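Local coordinates for protein probable fimbrial chaperone YadV (Escherichia coli K-12, PDB 5GHU) that probably acts as a periplasmic chaperone that helps pilin subunits fold during fimbrium biogenesis, and could contribute to adhesion to various surfaces, at residues N29-Q34 with V92-P97; W36-D41 with A113-I118; I3-T8 with V19-E24. One frame throughout, in Å; residues are numbered along the deposited sequence.

In the fold
The three contacts lie in the N-terminal immunoglobulin-like domain and illustrate how the chemistry of a beta sandwich changes from core to surface. Contact 1 pairs strands 31-38 and 86-95, and contact 3 pairs 3-5 with 19-25. Both are partly buried ladders of backbone bonds, and their inward aliphatic side chains meet: Ile-3 packs on Leu-31 and Val-33, and Ile-5 on Val-92. Contact 2 shares strand 31-38 with contact 1 but joins it to 114-123 across the intervening strand 86-95. Lacking backbone pairing, this surface contact relies on arginine side chains. Glu-94 ties contact 1 to contact 3 through the backbone N of Ile-3.

Contact 1 (N29-Q34 with V92-P97); sequences NPLLVQ and VLEVPP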
loop_
_atom_site.group_PDB
_atom_site.type_symbol
_atom_site.label_atom_id
_atom_site.label_comp_id
_atom_site.label_asym_id
_atom_site.label_seq_id
_atom_site.Cartn_x
_atom_site.Cartn_y
_atom_site.Cartn_z
ATOM N N ASN A 29 22.495 -15.545 -10.316
ATOM C CA ASN A 29 23.493 -15.610 -9.271
ATOM C C ASN A 29 22.851 -15.580 -7.895
ATOM O O ASN A 29 21.733 -15.085 -7.748
ATOM C CB ASN A 29 24.468 -14.447 -9.432
ATOM C CG ASN A 29 24.997 -14.335 -10.850
ATOM O OD1 ASN A 29 25.507 -15.309 -11.414
ATOM N ND2 ASN A 29 24.856 -13.151 -11.442
ATOM N N PRO A 30 23.524 -16.092 -6.899
ATOM C CA PRO A 30 22.978 -16.068 -5.560
ATOM C C PRO A 30 23.042 -14.680 -5.032
ATOM O O PRO A 30 23.844 -13.920 -5.505
ATOM C CB PRO A 30 23.931 -16.925 -4.771
ATOM C CG PRO A 30 25.166 -16.937 -5.545
ATOM C CD PRO A 30 24.791 -16.809 -6.963
ATOM N N LEU A 31 22.205 -14.368 -4.064
ATOM C CA LEU A 31 22.210 -13.025 -3.469
ATOM C C LEU A 31 22.098 -13.096 -1.947
ATOM O O LEU A 31 21.485 -14.018 -1.415
ATOM C CB LEU A 31 21.047 -12.190 -4.021
ATOM C CG LEU A 31 21.043 -11.672 -5.463
ATOM C CD1 LEU A 31 21.547 -12.686 -6.407
ATOM C CD2 LEU A 31 19.642 -11.270 -5.901
ATOM N N LEU A 32 22.712 -12.136 -1.254
ATOM C CA LEU A 32 22.430 -11.896 0.161
ATOM C C LEU A 32 21.205 -11.021 0.193
ATOM O O LEU A 32 21.171 -10.027 -0.516
ATOM C CB LEU A 32 23.608 -11.211 0.862
ATOM C CG LEU A 32 24.798 -12.143 0.704
ATOM C CD1 LEU A 32 26.089 -11.488 1.216
ATOM C CD2 LEU A 32 24.499 -13.447 1.418
ATOM N N VAL A 33 20.202 -11.387 0.993
ATOM C CA VAL A 33 18.962 -10.637 1.028
ATOM C C VAL A 33 18.530 -10.269 2.444
ATOM O O VAL A 33 18.410 -11.124 3.311
ATOM C CB VAL A 33 17.849 -11.471 0.367
ATOM C CG1 VAL A 33 16.512 -10.681 0.329
ATOM C CG2 VAL A 33 18.320 -11.900 -1.025
ATOM N N GLN A 34 18.268 -8.991 2.667
ATOM C CA GLN A 34 17.812 -8.518 3.972
ATOM C C GLN A 34 16.333 -8.196 3.898
ATOM O O GLN A 34 15.898 -7.593 2.915
ATOM C CB GLN A 34 18.557 -7.256 4.407
ATOM C CG GLN A 34 19.984 -7.478 4.703
ATOM C CD GLN A 34 20.575 -6.255 5.337
ATOM O OE1 GLN A 34 21.325 -5.514 4.705
ATOM N NE2 GLN A 34 20.274 -6.059 6.603
ATOM N N VAL A 92 12.790 -5.375 1.279
ATOM C CA VAL A 92 13.728 -6.371 0.813
ATOM C C VAL A 92 14.891 -5.690 0.121
ATOM O O VAL A 92 14.692 -4.903 -0.799
ATOM C CB VAL A 92 13.008 -7.324 -0.135
ATOM C CG1 VAL A 92 13.981 -8.279 -0.759
ATOM C CG2 VAL A 92 11.915 -8.018 0.666
ATOM N N LEU A 93 16.101 -5.985 0.576
ATOM C CA LEU A 93 17.306 -5.356 0.021
ATOM C C LEU A 93 18.239 -6.459 -0.461
ATOM O O LEU A 93 18.590 -7.320 0.320
ATOM C CB LEU A 93 17.974 -4.459 1.106
ATOM C CG LEU A 93 19.276 -3.681 0.847
ATOM C CD1 LEU A 93 20.526 -4.554 0.957
ATOM C CD2 LEU A 93 19.209 -3.067 -0.508
ATOM N N GLU A 94 18.631 -6.466 -1.734
ATOM C CA GLU A 94 19.506 -7.551 -2.223
ATOM C C GLU A 94 20.902 -7.006 -2.468
ATOM O O GLU A 94 21.077 -5.839 -2.759
ATOM C CB GLU A 94 18.937 -8.209 -3.498
ATOM C CG GLU A 94 18.939 -7.351 -4.765
ATOM C CD GLU A 94 18.006 -7.884 -5.863
ATOM O OE1 GLU A 94 16.899 -8.345 -5.538
ATOM O OE2 GLU A 94 18.362 -7.824 -7.052
ATOM N N VAL A 95 21.891 -7.877 -2.354
ATOM C CA VAL A 95 23.247 -7.483 -2.735
ATOM C C VAL A 95 24.069 -8.728 -3.095
ATOM O O VAL A 95 24.011 -9.769 -2.414
ATOM C CB VAL A 95 23.874 -6.645 -1.622
ATOM C CG1 VAL A 95 23.900 -7.423 -0.308
ATOM C CG2 VAL A 95 25.238 -6.125 -2.047
ATOM N N PRO A 96 24.774 -8.661 -4.233
ATOM C CA PRO A 96 25.520 -9.839 -4.690
ATOM C C PRO A 96 26.717 -10.104 -3.774
ATOM O O PRO A 96 27.457 -9.160 -3.492
ATOM C CB PRO A 96 25.957 -9.452 -6.105
ATOM C CG PRO A 96 25.981 -7.955 -6.090
ATOM C CD PRO A 96 24.885 -7.529 -5.168
ATOM N N PRO A 97 26.873 -11.355 -3.293
ATOM C CA PRO A 97 27.940 -11.713 -2.351
ATOM C C PRO A 97 29.340 -11.667 -2.979
ATOM O O PRO A 97 29.483 -11.817 -4.190
ATOM C CB PRO A 97 27.572 -13.145 -1.929
ATOM C CG PRO A 97 26.750 -13.676 -3.045
ATOM C CD PRO A 97 25.985 -12.498 -3.579
#
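Leu-32 holds its CG anti to the carbonyl carbon (chi1 -59°), beside Pro-97, while Glu-94 places its CG between the backbone N and the carbonyl carbon (chi1 69°), on the side of Leu-31. These two torsions serve opposite faces of an antiparallel pair in the immunoglobulin-like domain. On the inner face Leu-31 and Glu-94 run side by side, with Leu-31 CD2 lying 3.8 Å from Glu-94 CD. Val-33 CG1 meets Val-92 CG1 at 3.7 Å, and both valines also pack on Leu-23. On the other face Leu-32 CD1 comes 3.9 Å from CB of the poorly ordered Pro-97, and Leu-32 CB rests near Val-95 CG1. An alanine in place of Leu-32 would probably open a gap beside Pro-97, whose CB would lose the contacts it makes with CG and CD1 of the leucine. The backbones are joined by two reciprocal hydrogen-bonded pairs. Leu-32 N reaches Val-95 O at 2.9 Å and Leu-32 O accepts from Val-95 N; Gln-34 N meets Leu-93 O almost straight (171°), and Leu-93 N returns a bond of 2.8 Å to Gln-34 O. The buried carboxylate of Glu-94 is satisfied by the backbone N atoms of Asp-2 and Ile-3. The chemistry thus implies a division of labour: main-chain bonds set the register, aliphatic groups pack on both faces, and a buried acid on the inner face holds the first residues through their backbone N atoms.

Contact 2 (W36-D41 with A113-I118); sequences WLDTGD and AFRTRI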
loop_
_atom_site.group_PDB
_atom_site.type_symbol
_atom_site.label_atom_id
_atom_site.label_comp_id
_atom_site.label_asym_id
_atom_site.label_seq_id
_atom_site.Cartn_x
_atom_site.Cartn_y
_atom_site.Cartn_z
ATOM N N TRP A 36 13.066 -6.598 6.296
ATOM C CA TRP A 36 12.654 -5.971 7.538
ATOM C C TRP A 36 11.384 -5.169 7.373
ATOM O O TRP A 36 10.959 -4.857 6.240
ATOM C CB TRP A 36 13.787 -5.071 8.084
ATOM C CG TRP A 36 13.962 -3.735 7.335
ATOM C CD1 TRP A 36 13.373 -2.537 7.647
ATOM C CD2 TRP A 36 14.786 -3.479 6.178
ATOM N NE1 TRP A 36 13.763 -1.555 6.750
ATOM C CE2 TRP A 36 14.645 -2.104 5.856
ATOM C CE3 TRP A 36 15.630 -4.270 5.394
ATOM C CZ2 TRP A 36 15.278 -1.524 4.770
ATOM C CZ3 TRP A 36 16.289 -3.679 4.328
ATOM C CH2 TRP A 36 16.119 -2.302 4.036
ATOM N N LEU A 37 10.785 -4.813 8.513
ATOM C CA LEU A 37 9.627 -3.926 8.547
ATOM C C LEU A 37 9.999 -2.569 9.134
ATOM O O LEU A 37 10.710 -2.472 10.153
ATOM C CB LEU A 37 8.504 -4.546 9.372
ATOM C CG LEU A 37 7.793 -5.708 8.663
ATOM C CD1 LEU A 37 7.211 -6.701 9.647
ATOM C CD2 LEU A 37 6.715 -5.166 7.806
ATOM N N ASP A 38 9.511 -1.511 8.501
ATOM C CA ASP A 38 9.602 -0.183 9.127
ATOM C C ASP A 38 8.386 0.701 8.800
ATOM O O ASP A 38 7.369 0.200 8.318
ATOM C CB ASP A 38 10.936 0.498 8.746
ATOM C CG ASP A 38 11.073 0.792 7.258
ATOM O OD1 ASP A 38 10.069 0.924 6.539
ATOM O OD2 ASP A 38 12.238 0.919 6.799
ATOM N N THR A 39 8.460 2.009 9.084
ATOM C CA THR A 39 7.263 2.831 8.941
ATOM C C THR A 39 7.217 3.610 7.636
ATOM O O THR A 39 6.239 4.309 7.365
ATOM C CB THR A 39 7.127 3.807 10.100
ATOM O OG1 THR A 39 8.320 4.573 10.175
ATOM C CG2 THR A 39 6.940 3.056 11.410
ATOM N N GLY A 40 8.248 3.486 6.812
ATOM C CA GLY A 40 8.155 4.020 5.462
ATOM C C GLY A 40 9.159 5.115 5.162
ATOM O O GLY A 40 8.974 5.889 4.209
ATOM N N ASP A 41 10.215 5.140 5.985
ATOM C CA ASP A 41 11.373 6.055 5.902
ATOM C C ASP A 41 11.042 7.387 6.541
ATOM O O ASP A 41 11.379 7.604 7.700
ATOM C CB ASP A 41 11.863 6.258 4.455
ATOM C CG ASP A 41 12.847 5.167 3.998
ATOM O OD1 ASP A 41 13.047 4.167 4.715
ATOM O OD2 ASP A 41 13.431 5.310 2.912
ATOM N N ALA A 113 23.543 -2.455 -4.915
ATOM C CA ALA A 113 22.532 -3.270 -4.247
ATOM C C ALA A 113 21.144 -2.711 -4.591
ATOM O O ALA A 113 21.039 -1.603 -5.092
ATOM C CB ALA A 113 22.771 -3.284 -2.743
ATOM N N PHE A 114 20.072 -3.460 -4.341
ATOM C CA PHE A 114 18.743 -2.967 -4.723
ATOM C C PHE A 114 17.673 -3.223 -3.661
ATOM O O PHE A 114 17.675 -4.255 -3.014
ATOM C CB PHE A 114 18.311 -3.608 -6.044
ATOM C CG PHE A 114 19.279 -3.380 -7.161
ATOM C CD1 PHE A 114 20.385 -4.209 -7.319
ATOM C CD2 PHE A 114 19.104 -2.320 -8.039
ATOM C CE1 PHE A 114 21.307 -3.989 -8.341
ATOM C CE2 PHE A 114 20.020 -2.098 -9.065
ATOM C CZ PHE A 114 21.123 -2.936 -9.212
ATOM N N ARG A 115 16.741 -2.279 -3.507
ATOM C CA ARG A 115 15.762 -2.354 -2.454
ATOM C C ARG A 115 14.350 -2.225 -3.010
ATOM O O ARG A 115 14.074 -1.350 -3.841
ATOM C CB ARG A 115 15.998 -1.240 -1.438
ATOM C CG ARG A 115 14.897 -1.100 -0.422
ATOM C CD ARG A 115 14.878 0.372 0.028
ATOM N NE ARG A 115 14.191 0.542 1.282
ATOM C CZ ARG A 115 14.135 1.683 1.945
ATOM N NH1 ARG A 115 14.706 2.750 1.446
ATOM N NH2 ARG A 115 13.459 1.770 3.083
ATOM N N THR A 116 13.440 -3.073 -2.521
ATOM C CA THR A 116 12.045 -3.016 -2.902
ATOM C C THR A 116 11.212 -3.012 -1.620
ATOM O O THR A 116 11.630 -3.546 -0.613
ATOM C CB THR A 116 11.648 -4.216 -3.803
ATOM O OG1 THR A 116 12.243 -4.030 -5.093
ATOM C CG2 THR A 116 10.145 -4.296 -3.985
ATOM N N ARG A 117 10.059 -2.363 -1.650
ATOM C CA ARG A 117 9.189 -2.283 -0.467
ATOM C C ARG A 117 7.758 -2.550 -0.906
ATOM O O ARG A 117 7.361 -2.066 -1.960
ATOM C CB ARG A 117 9.218 -0.895 0.189
ATOM C CG ARG A 117 10.549 -0.370 0.651
ATOM C CD ARG A 117 10.372 1.001 1.298
ATOM N NE ARG A 117 9.378 1.792 0.581
ATOM C CZ ARG A 117 8.892 2.953 1.013
ATOM N NH1 ARG A 117 9.311 3.456 2.167
ATOM N NH2 ARG A 117 7.981 3.600 0.298
ATOM N N ILE A 118 6.975 -3.251 -0.079
ATOM C CA ILE A 118 5.516 -3.354 -0.254
ATOM C C ILE A 118 4.837 -3.048 1.056
ATOM O O ILE A 118 5.456 -3.094 2.112
ATOM C CB ILE A 118 5.031 -4.763 -0.709
ATOM C CG1 ILE A 118 5.360 -5.831 0.333
ATOM C CG2 ILE A 118 5.574 -5.112 -2.085
ATOM C CD1 ILE A 118 4.828 -7.216 -0.057
#
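Arg-115 grips the carboxylate of Asp-41 end-on, one nitrogen to each oxygen, at the surface of a PapD-like immunoglobulin domain. The stronger half of this salt bridge runs from Arg-115 NH2 to Asp-41 OD1 at 2.9 Å, nearly straight (169°) and in the guanidinium plane; Arg-115 NH1 meets Asp-41 OD2 at 3.2 Å. The two groups are not coplanar, their planes being turned by 42°, and Asp-41 is poorly ordered, so the pairing may be mobile. Beside it, Arg-117 NH1 makes a weak bond of 3.2 Å to Gly-40 O, which lies at the edge of the guanidinium, in its plane. Trp-36 crosses Arg-115 at about a right angle, with Trp-36 CZ2 standing 4.1 Å from Arg-115 NH2.

The reach of Arg-115 explains how segments separated by strand 86-95 can meet: its CG is anti to the backbone N (chi1 171°) and the chain stays extended to NE, spanning the intervening strand. That strand supplies the next shell. Asn-91 OD1 accepts from Arg-115 NH2, and Trp-89 forms a cation-pi contact with Arg-117. On the opposing segment, Gly-40 has backbone angles at which a side chain would press on the preceding carbonyl. Asp-38 helps hold this turn through a weak bond from Gly-40 N to Asp-38 OD1, and its charge probably adds to the acidic surroundings of Arg-115. Its other oxygen, Asp-38 OD2, receives Trp-36 NE1 at 2.9 Å, lying in the indole plane while the donor comes from above the carboxylate.

Contact 3 (I3-T8 with V19-E24); sequences IVISGT and VNVRLE
Ile-5 and Leu-23 face each other as a non-hydrogen-bonded pair in an antiparallel ladder of the immunoglobulin-like sandwich. The ladder belongs to a feature familiar from this fold, a first strand divided between the two sheets: residues 3-5 pair with strand 19-25, whereas residues 9-13 run parallel to strand 114-123.

The apolar contacts lie on the inner face. Ile-5 and Leu-23 extend side by side in the same direction, and Ile-5 CG1 touches Leu-23 CD2 at 3.7 Å. The other branch, Ile-5 CG2, is anti to the backbone N, which directs it to Val-21 CG1 at 3.6 Å. Ile-3 completes the row, its CG2 lying obliquely over Leu-23 CB. Phe-90 and Val-92 of strand 86-95 pack against this row, Phe-90 on Val-21 and Val-92 on the two isoleucines and Leu-23.

Backbone hydrogen bonds set the register. Val-4 and Glu-24 form a reciprocal pair, with Val-4 N donating to Glu-24 O at 2.8 Å and nearly straight (173°), and Glu-24 N donating to Val-4 O. Ser-6 N follows with a bond of 2.9 Å to Arg-22 O. Next along the ladder a water takes over, donating to Ser-6 O and accepting from Arg-22 N, so that the segments remain linked where direct pairing gives way.

The face that carries Val-4 and Glu-24 is more polar, and Arg-22 and Glu-24 pair there. Ser-6 OG sits against the aliphatic start of Arg-22, whose chain bends at chi2 (70°), and Thr-69 OG1 accepts from Arg-22 NH2. The guanidinium grips Glu-24 side-on: Arg-22 NE at 2.6 Å and Arg-22 NH1 at 3.0 Å converge on Glu-24 OE2 from the same face of its carboxylate.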
loop_
_atom_site.group_PDB
_atom_site.type_symbol
_atom_site.label_atom_id
_atom_site.label_comp_id
_atom_site.label_asym_id
_atom_site.label_seq_id
_atom_site.Cartn_x
_atom_site.Cartn_y
_atom_site.Cartn_z
ATOM N N ILE A 3 15.356 -10.360 -6.880
ATOM C CA ILE A 3 14.448 -10.873 -5.862
ATOM C C ILE A 3 13.042 -10.359 -6.077
ATOM O O ILE A 3 12.814 -9.160 -6.200
ATOM C CB ILE A 3 14.916 -10.498 -4.443
ATOM C CG1 ILE A 3 16.372 -10.935 -4.248
ATOM C CG2 ILE A 3 14.003 -11.131 -3.411
ATOM C CD1 ILE A 3 16.607 -12.469 -4.427
ATOM N N VAL A 4 12.107 -11.290 -6.144
ATOM C CA VAL A 4 10.691 -11.002 -6.316
ATOM C C VAL A 4 9.908 -11.407 -5.078
ATOM O O VAL A 4 10.091 -12.502 -4.551
ATOM C CB VAL A 4 10.143 -11.736 -7.554
ATOM C CG1 VAL A 4 8.655 -11.490 -7.696
ATOM C CG2 VAL A 4 10.898 -11.257 -8.783
ATOM N N ILE A 5 9.038 -10.506 -4.603
ATOM C CA ILE A 5 8.172 -10.773 -3.498
ATOM C C ILE A 5 6.850 -11.312 -4.033
ATOM O O ILE A 5 6.296 -10.761 -4.992
ATOM C CB ILE A 5 7.915 -9.481 -2.664
ATOM C CG1 ILE A 5 9.222 -8.870 -2.193
ATOM C CG2 ILE A 5 6.981 -9.783 -1.474
ATOM C CD1 ILE A 5 8.988 -7.410 -1.621
ATOM N N SER A 6 6.325 -12.369 -3.422
ATOM C CA SER A 6 5.022 -12.913 -3.852
ATOM C C SER A 6 3.934 -12.045 -3.254
ATOM O O SER A 6 3.738 -12.022 -2.054
ATOM C CB SER A 6 4.853 -14.346 -3.412
ATOM O OG SER A 6 5.840 -15.166 -4.055
ATOM N N GLY A 7 3.259 -11.274 -4.090
ATOM C CA GLY A 7 2.214 -10.412 -3.568
ATOM C C GLY A 7 2.635 -8.960 -3.581
ATOM O O GLY A 7 3.827 -8.661 -3.450
ATOM N N THR A 8 1.671 -8.058 -3.739
ATOM C CA THR A 8 2.001 -6.652 -3.785
ATOM C C THR A 8 1.662 -5.952 -2.478
ATOM O O THR A 8 1.985 -4.772 -2.315
ATOM C CB THR A 8 1.285 -5.926 -4.926
ATOM O OG1 THR A 8 -0.133 -6.036 -4.741
ATOM C CG2 THR A 8 1.704 -6.502 -6.261
ATOM N N VAL A 19 2.652 -14.150 10.061
ATOM C CA VAL A 19 2.254 -14.214 8.665
ATOM C C VAL A 19 3.505 -14.479 7.812
ATOM O O VAL A 19 4.578 -13.946 8.128
ATOM C CB VAL A 19 1.583 -12.892 8.248
ATOM C CG1 VAL A 19 1.393 -12.792 6.762
ATOM C CG2 VAL A 19 0.294 -12.709 9.014
ATOM N N ASN A 20 3.385 -15.264 6.737
ATOM C CA ASN A 20 4.555 -15.551 5.908
ATOM C C ASN A 20 4.534 -14.747 4.625
ATOM O O ASN A 20 3.453 -14.464 4.045
ATOM C CB ASN A 20 4.657 -17.041 5.568
ATOM C CG ASN A 20 4.969 -17.899 6.766
ATOM O OD1 ASN A 20 5.611 -17.469 7.723
ATOM N ND2 ASN A 20 4.545 -19.162 6.697
ATOM N N VAL A 21 5.712 -14.345 4.174
ATOM C CA VAL A 21 5.835 -13.698 2.869
ATOM C C VAL A 21 6.909 -14.452 2.114
ATOM O O VAL A 21 7.957 -14.735 2.675
ATOM C CB VAL A 21 6.262 -12.222 2.996
ATOM C CG1 VAL A 21 6.499 -11.617 1.617
ATOM C CG2 VAL A 21 5.181 -11.447 3.731
ATOM N N ARG A 22 6.683 -14.725 0.839
ATOM C CA ARG A 22 7.665 -15.504 0.082
ATOM C C ARG A 22 8.519 -14.637 -0.847
ATOM O O ARG A 22 8.003 -13.743 -1.535
ATOM C CB ARG A 22 6.925 -16.563 -0.729
ATOM C CG ARG A 22 7.817 -17.431 -1.573
ATOM C CD ARG A 22 8.665 -18.371 -0.722
ATOM N NE ARG A 22 9.487 -19.213 -1.592
ATOM C CZ ARG A 22 10.129 -20.312 -1.183
ATOM N NH1 ARG A 22 10.863 -21.031 -2.034
ATOM N NH2 ARG A 22 10.063 -20.667 0.101
ATOM N N LEU A 23 9.822 -14.895 -0.811
ATOM C CA LEU A 23 10.806 -14.316 -1.736
ATOM C C LEU A 23 11.298 -15.389 -2.715
ATOM O O LEU A 23 11.538 -16.560 -2.329
ATOM C CB LEU A 23 11.999 -13.771 -0.970
ATOM C CG LEU A 23 11.621 -12.830 0.180
ATOM C CD1 LEU A 23 12.915 -12.370 0.852
ATOM C CD2 LEU A 23 10.786 -11.610 -0.315
ATOM N N GLU A 24 11.556 -14.973 -3.957
ATOM C CA GLU A 24 12.166 -15.856 -4.953
ATOM C C GLU A 24 13.277 -15.111 -5.656
ATOM O O GLU A 24 13.102 -13.951 -6.006
ATOM C CB GLU A 24 11.161 -16.305 -5.990
ATOM C CG GLU A 24 10.029 -17.142 -5.414
ATOM C CD GLU A 24 10.492 -18.575 -5.069
ATOM O OE1 GLU A 24 11.465 -19.056 -5.677
ATOM O OE2 GLU A 24 9.878 -19.201 -4.183
HETATM O O HOH W 1 4.115 -13.906 -0.142
#